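Local coordinates for protein abietadiene synthase, chloroplastic (Abies grandis, PDB 3S9V) that is a chloroplast enzyme of the terpene synthase family, largely alpha-helical and carrying a metal-binding family domain, at residues L497-P511 and Y527-L540. Residues are numbered along the deposited sequence; the frame is centred on the assembly and turned at random.
Sequences LNFTRERVTEIYFSP and YTKTSNFTVILDDL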
loop_
_atom_site.group_PDB
_atom_site.type_symbol
_atom_site.label_atom_id
_atom_site.label_comp_id
_atom_site.label_asym_id
_atom_site.label_seq_id
_atom_site.Cartn_x
_atom_site.Cartn_y
_atom_site.Cartn_z
ATOM N N LEU A 497 29.343 31.351 7.484
ATOM C CA LEU A 497 29.438 30.948 6.084
ATOM C C LEU A 497 28.420 31.705 5.238
ATOM O O LEU A 497 27.218 31.633 5.488
ATOM C CB LEU A 497 29.195 29.442 5.955
ATOM C CG LEU A 497 30.051 28.542 6.848
ATOM C CD1 LEU A 497 29.670 27.089 6.617
ATOM C CD2 LEU A 497 31.522 28.771 6.555
ATOM N N ASN A 498 28.903 32.423 4.232
ATOM C CA ASN A 498 28.025 33.198 3.370
ATOM C C ASN A 498 27.863 32.592 1.984
ATOM O O ASN A 498 27.200 33.174 1.123
ATOM C CB ASN A 498 28.555 34.627 3.243
ATOM C CG ASN A 498 30.009 34.673 2.812
ATOM O OD1 ASN A 498 30.385 34.109 1.784
ATOM N ND2 ASN A 498 30.837 35.348 3.602
ATOM N N PHE A 499 28.465 31.429 1.763
ATOM C CA PHE A 499 28.373 30.771 0.462
ATOM C C PHE A 499 27.351 29.645 0.466
ATOM O O PHE A 499 27.168 28.959 -0.542
ATOM C CB PHE A 499 29.730 30.210 0.045
ATOM C CG PHE A 499 30.313 29.245 1.030
ATOM C CD1 PHE A 499 31.075 29.700 2.099
ATOM C CD2 PHE A 499 30.088 27.879 0.899
ATOM C CE1 PHE A 499 31.608 28.808 3.024
ATOM C CE2 PHE A 499 30.614 26.977 1.819
ATOM C CZ PHE A 499 31.376 27.442 2.883
ATOM N N THR A 500 26.688 29.453 1.600
ATOM C CA THR A 500 25.682 28.407 1.709
ATOM C C THR A 500 24.526 28.821 2.616
ATOM O O THR A 500 24.732 29.394 3.690
ATOM C CB THR A 500 26.301 27.088 2.235
ATOM O OG1 THR A 500 25.310 26.053 2.200
ATOM C CG2 THR A 500 26.811 27.257 3.664
ATOM N N ARG A 501 23.309 28.528 2.163
ATOM C CA ARG A 501 22.093 28.854 2.900
ATOM C C ARG A 501 21.747 27.794 3.946
ATOM O O ARG A 501 21.608 26.612 3.624
ATOM C CB ARG A 501 20.920 29.010 1.930
ATOM C CG ARG A 501 20.839 27.905 0.891
ATOM C CD ARG A 501 19.406 27.647 0.474
ATOM N NE ARG A 501 18.597 27.222 1.613
ATOM C CZ ARG A 501 17.359 26.747 1.522
ATOM N NH1 ARG A 501 16.775 26.631 0.336
ATOM N NH2 ARG A 501 16.706 26.384 2.618
ATOM N N GLU A 502 21.611 28.231 5.196
ATOM C CA GLU A 502 21.275 27.350 6.310
ATOM C C GLU A 502 19.942 26.649 6.039
ATOM O O GLU A 502 19.016 27.262 5.501
ATOM C CB GLU A 502 21.193 28.172 7.602
ATOM C CG GLU A 502 20.840 27.380 8.851
ATOM C CD GLU A 502 19.352 27.119 9.002
ATOM O OE1 GLU A 502 18.980 26.366 9.928
ATOM O OE2 GLU A 502 18.555 27.666 8.208
ATOM N N ARG A 503 19.847 25.371 6.408
ATOM C CA ARG A 503 18.624 24.597 6.192
ATOM C C ARG A 503 18.600 23.262 6.939
ATOM O O ARG A 503 18.298 22.214 6.359
ATOM C CB ARG A 503 18.426 24.359 4.695
ATOM C CG ARG A 503 19.694 23.971 3.959
ATOM C CD ARG A 503 19.455 23.937 2.458
ATOM N NE ARG A 503 20.703 23.992 1.704
ATOM C CZ ARG A 503 20.775 24.189 0.392
ATOM N NH1 ARG A 503 19.667 24.350 -0.319
ATOM N NH2 ARG A 503 21.956 24.242 -0.208
ATOM N N VAL A 504 18.900 23.312 8.232
ATOM C CA VAL A 504 18.927 22.119 9.073
ATOM C C VAL A 504 17.587 21.384 9.095
ATOM O O VAL A 504 17.551 20.159 9.045
ATOM C CB VAL A 504 19.318 22.473 10.530
ATOM C CG1 VAL A 504 19.244 21.232 11.410
ATOM C CG2 VAL A 504 20.722 23.053 10.560
ATOM N N THR A 505 16.496 22.139 9.176
ATOM C CA THR A 505 15.152 21.564 9.212
ATOM C C THR A 505 14.859 20.760 7.958
ATOM O O THR A 505 14.432 19.610 8.021
ATOM C CB THR A 505 14.076 22.660 9.323
ATOM O OG1 THR A 505 14.290 23.429 10.513
ATOM C CG2 THR A 505 12.692 22.040 9.362
ATOM N N GLU A 506 15.077 21.396 6.817
ATOM C CA GLU A 506 14.855 20.783 5.518
ATOM C C GLU A 506 15.680 19.502 5.394
ATOM O O GLU A 506 15.206 18.497 4.869
ATOM C CB GLU A 506 15.246 21.795 4.441
ATOM C CG GLU A 506 14.994 21.406 3.006
ATOM C CD GLU A 506 15.279 22.573 2.072
ATOM O OE1 GLU A 506 14.577 23.602 2.186
ATOM O OE2 GLU A 506 16.207 22.471 1.237
ATOM N N ILE A 507 16.906 19.541 5.902
ATOM C CA ILE A 507 17.803 18.390 5.853
ATOM C C ILE A 507 17.453 17.313 6.878
ATOM O O ILE A 507 17.601 16.119 6.607
ATOM C CB ILE A 507 19.266 18.825 6.069
ATOM C CG1 ILE A 507 19.752 19.613 4.852
ATOM C CG2 ILE A 507 20.152 17.609 6.308
ATOM C CD1 ILE A 507 21.191 20.078 4.963
ATOM N N TYR A 508 16.993 17.730 8.052
ATOM C CA TYR A 508 16.635 16.780 9.100
ATOM C C TYR A 508 15.370 16.014 8.716
ATOM O O TYR A 508 15.150 14.886 9.160
ATOM C CB TYR A 508 16.411 17.502 10.429
ATOM C CG TYR A 508 15.944 16.569 11.517
ATOM C CD1 TYR A 508 16.786 15.581 12.017
ATOM C CD2 TYR A 508 14.635 16.628 11.998
ATOM C CE1 TYR A 508 16.343 14.667 12.966
ATOM C CE2 TYR A 508 14.177 15.717 12.943
ATOM C CZ TYR A 508 15.037 14.738 13.420
ATOM O OH TYR A 508 14.584 13.809 14.327
ATOM N N PHE A 509 14.542 16.638 7.888
ATOM C CA PHE A 509 13.306 16.021 7.434
ATOM C C PHE A 509 13.571 14.683 6.753
ATOM O O PHE A 509 12.857 13.707 6.979
ATOM C CB PHE A 509 12.588 16.940 6.444
ATOM C CG PHE A 509 11.644 16.215 5.518
ATOM C CD1 PHE A 509 10.443 15.698 5.990
ATOM C CD2 PHE A 509 11.974 16.021 4.182
ATOM C CE1 PHE A 509 9.587 15.002 5.143
ATOM C CE2 PHE A 509 11.118 15.319 3.323
ATOM C CZ PHE A 509 9.927 14.812 3.805
ATOM N N SER A 510 14.596 14.657 5.910
ATOM C CA SER A 510 14.944 13.461 5.162
ATOM C C SER A 510 15.023 12.183 5.985
ATOM O O SER A 510 14.161 11.317 5.864
ATOM C CB SER A 510 16.253 13.681 4.400
ATOM O OG SER A 510 16.082 14.675 3.407
ATOM N N PRO A 511 16.047 12.041 6.838
ATOM C CA PRO A 511 16.093 10.796 7.608
ATOM C C PRO A 511 14.881 10.612 8.521
ATOM O O PRO A 511 14.435 9.490 8.755
ATOM C CB PRO A 511 17.396 10.925 8.387
ATOM C CG PRO A 511 17.465 12.392 8.651
ATOM C CD PRO A 511 17.064 12.993 7.319
ATOM N N TYR A 527 23.298 11.550 10.186
ATOM C CA TYR A 527 22.836 11.611 8.803
ATOM C C TYR A 527 22.652 13.086 8.449
ATOM O O TYR A 527 23.088 13.556 7.397
ATOM C CB TYR A 527 21.501 10.860 8.677
ATOM C CG TYR A 527 20.990 10.680 7.270
ATOM C CD1 TYR A 527 20.608 11.770 6.498
ATOM C CD2 TYR A 527 20.882 9.406 6.712
ATOM C CE1 TYR A 527 20.128 11.601 5.202
ATOM C CE2 TYR A 527 20.405 9.224 5.426
ATOM C CZ TYR A 527 20.028 10.326 4.673
ATOM O OH TYR A 527 19.549 10.144 3.393
ATOM N N THR A 528 22.009 13.809 9.355
ATOM C CA THR A 528 21.745 15.224 9.168
ATOM C C THR A 528 23.015 16.070 9.083
ATOM O O THR A 528 23.143 16.919 8.195
ATOM C CB THR A 528 20.868 15.749 10.309
ATOM O OG1 THR A 528 19.630 15.024 10.318
ATOM C CG2 THR A 528 20.604 17.243 10.139
ATOM N N LYS A 529 23.948 15.851 10.005
ATOM C CA LYS A 529 25.193 16.609 9.999
ATOM C C LYS A 529 26.009 16.306 8.753
ATOM O O LYS A 529 26.530 17.215 8.105
ATOM C CB LYS A 529 26.008 16.307 11.255
ATOM C CG LYS A 529 25.451 17.002 12.495
ATOM C CD LYS A 529 26.113 16.518 13.772
ATOM C CE LYS A 529 25.483 17.191 14.988
ATOM N NZ LYS A 529 26.001 16.637 16.272
ATOM N N THR A 530 26.106 15.028 8.411
ATOM C CA THR A 530 26.860 14.624 7.237
ATOM C C THR A 530 26.246 15.180 5.953
ATOM O O THR A 530 26.967 15.639 5.074
ATOM C CB THR A 530 26.949 13.097 7.145
ATOM O OG1 THR A 530 27.366 12.575 8.416
ATOM C CG2 THR A 530 27.963 12.696 6.096
ATOM N N SER A 531 24.918 15.148 5.847
ATOM C CA SER A 531 24.243 15.682 4.664
ATOM C C SER A 531 24.483 17.183 4.561
ATOM O O SER A 531 24.780 17.703 3.485
ATOM C CB SER A 531 22.736 15.428 4.730
ATOM O OG SER A 531 22.450 14.045 4.740
ATOM N N ASN A 532 24.348 17.882 5.685
ATOM C CA ASN A 532 24.559 19.325 5.697
ATOM C C ASN A 532 25.980 19.633 5.235
ATOM O O ASN A 532 26.211 20.595 4.500
ATOM C CB ASN A 532 24.328 19.896 7.098
ATOM C CG ASN A 532 23.666 21.259 7.059
ATOM O OD1 ASN A 532 24.140 22.169 6.380
ATOM N ND2 ASN A 532 22.562 21.405 7.780
ATOM N N PHE A 533 26.939 18.814 5.651
ATOM C CA PHE A 533 28.305 19.048 5.223
ATOM C C PHE A 533 28.524 18.768 3.744
ATOM O O PHE A 533 29.387 19.383 3.128
ATOM C CB PHE A 533 29.297 18.252 6.069
ATOM C CG PHE A 533 29.907 19.063 7.174
ATOM C CD1 PHE A 533 29.490 18.906 8.490
ATOM C CD2 PHE A 533 30.854 20.042 6.884
ATOM C CE1 PHE A 533 30.002 19.710 9.500
ATOM C CE2 PHE A 533 31.374 20.854 7.889
ATOM C CZ PHE A 533 30.945 20.686 9.200
ATOM N N THR A 534 27.755 17.850 3.162
ATOM C CA THR A 534 27.921 17.588 1.734
ATOM C C THR A 534 27.374 18.794 0.966
ATOM O O THR A 534 27.831 19.093 -0.132
ATOM C CB THR A 534 27.195 16.294 1.275
ATOM O OG1 THR A 534 25.787 16.400 1.521
ATOM C CG2 THR A 534 27.735 15.100 2.021
ATOM N N VAL A 535 26.410 19.494 1.560
ATOM C CA VAL A 535 25.826 20.677 0.927
ATOM C C VAL A 535 26.799 21.846 1.009
ATOM O O VAL A 535 27.031 22.540 0.019
ATOM C CB VAL A 535 24.497 21.087 1.603
ATOM C CG1 VAL A 535 24.111 22.511 1.204
ATOM C CG2 VAL A 535 23.403 20.120 1.197
ATOM N N ILE A 536 27.364 22.047 2.197
ATOM C CA ILE A 536 28.324 23.118 2.452
ATOM C C ILE A 536 29.575 22.971 1.582
ATOM O O ILE A 536 30.017 23.932 0.943
ATOM C CB ILE A 536 28.753 23.130 3.952
ATOM C CG1 ILE A 536 27.577 23.563 4.836
ATOM C CG2 ILE A 536 29.934 24.058 4.162
ATOM C CD1 ILE A 536 27.873 23.450 6.325
ATOM N N LEU A 537 30.148 21.770 1.566
ATOM C CA LEU A 537 31.346 21.517 0.776
ATOM C C LEU A 537 31.031 21.559 -0.715
ATOM O O LEU A 537 31.874 21.945 -1.528
ATOM C CB LEU A 537 31.965 20.169 1.162
ATOM C CG LEU A 537 32.451 20.096 2.616
ATOM C CD1 LEU A 537 33.169 18.778 2.867
ATOM C CD2 LEU A 537 33.385 21.250 2.897
ATOM N N ASP A 538 29.812 21.176 -1.071
ATOM C CA ASP A 538 29.402 21.204 -2.466
ATOM C C ASP A 538 29.445 22.654 -2.942
ATOM O O ASP A 538 29.921 22.938 -4.043
ATOM C CB ASP A 538 27.980 20.666 -2.620
ATOM C CG ASP A 538 27.599 20.442 -4.063
ATOM O OD1 ASP A 538 26.409 20.179 -4.333
ATOM O OD2 ASP A 538 28.493 20.521 -4.931
ATOM N N ASP A 539 28.941 23.569 -2.114
ATOM C CA ASP A 539 28.945 24.985 -2.472
ATOM C C ASP A 539 30.380 25.515 -2.473
ATOM O O ASP A 539 30.762 26.306 -3.338
ATOM C CB ASP A 539 28.095 25.810 -1.493
ATOM C CG ASP A 539 26.611 25.464 -1.555
ATOM O OD1 ASP A 539 26.105 25.158 -2.659
ATOM O OD2 ASP A 539 25.943 25.520 -0.497
ATOM N N LEU A 540 31.170 25.071 -1.500
ATOM C CA LEU A 540 32.557 25.497 -1.398
ATOM C C LEU A 540 33.332 25.137 -2.667
ATOM O O LEU A 540 33.925 26.004 -3.300
ATOM C CB LEU A 540 33.226 24.843 -0.188
ATOM C CG LEU A 540 34.606 25.414 0.141
ATOM C CD1 LEU A 540 34.444 26.877 0.580
ATOM C CD2 LEU A 540 35.272 24.595 1.237
#
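Ile507 drops its side chain onto helix 527-540 in knobs-into-holes fashion, sitting among Thr528, Ser531, Asn532 and Val535 within the all-helical terpene synthase fold. This helix carries Asp538 and Asp539, which open the aspartate-rich DDXXD motif, magnesium-binding in relatives. The two ends of Ile507 divide the work. CG2, anti to the backbone N, lies 3.7 Å from Ser531 CB, while CD1 reaches the amide of Asn532, 3.4 Å from ND2. That nitrogen is buried among carbons, with Val504 CG2 close, and has no polar partner in the model.

Thr528 answers from the other helix as a knob between Val504, Ile507, Tyr508 and Pro511. Its OG1 meets the edge of the Tyr508 ring, 3.4 Å from CD1, but its hydrogen bond goes back along its own helix to Arg524 O. Three residues after Tyr508, Pro511 lays CB over a face of the Tyr527 ring in a CH-pi contact, 4.0 Å from the centroid. Helix segments 504-511 and 527-540 run at 127° to one another, with axes 8.8 Å apart at closest.

Ahead of helix 504-511, the loop continues the contact through Phe499. One face of its ring takes a CH-pi contact from Leu540 CD1, and Thr500 CG2 lies over the opposite face. The ring edge points at the helix backbone, CE2 being 3.2 Å from Ile536 O, and Gln571 of helix 570-594 touches the same side chain. Alongside, Thr500 turns OG1 away from its backbone N (chi1 -174°) and donates a 2.8 Å hydrogen bond to Asp539 OD2, met nearly along the carboxylate C-O axis.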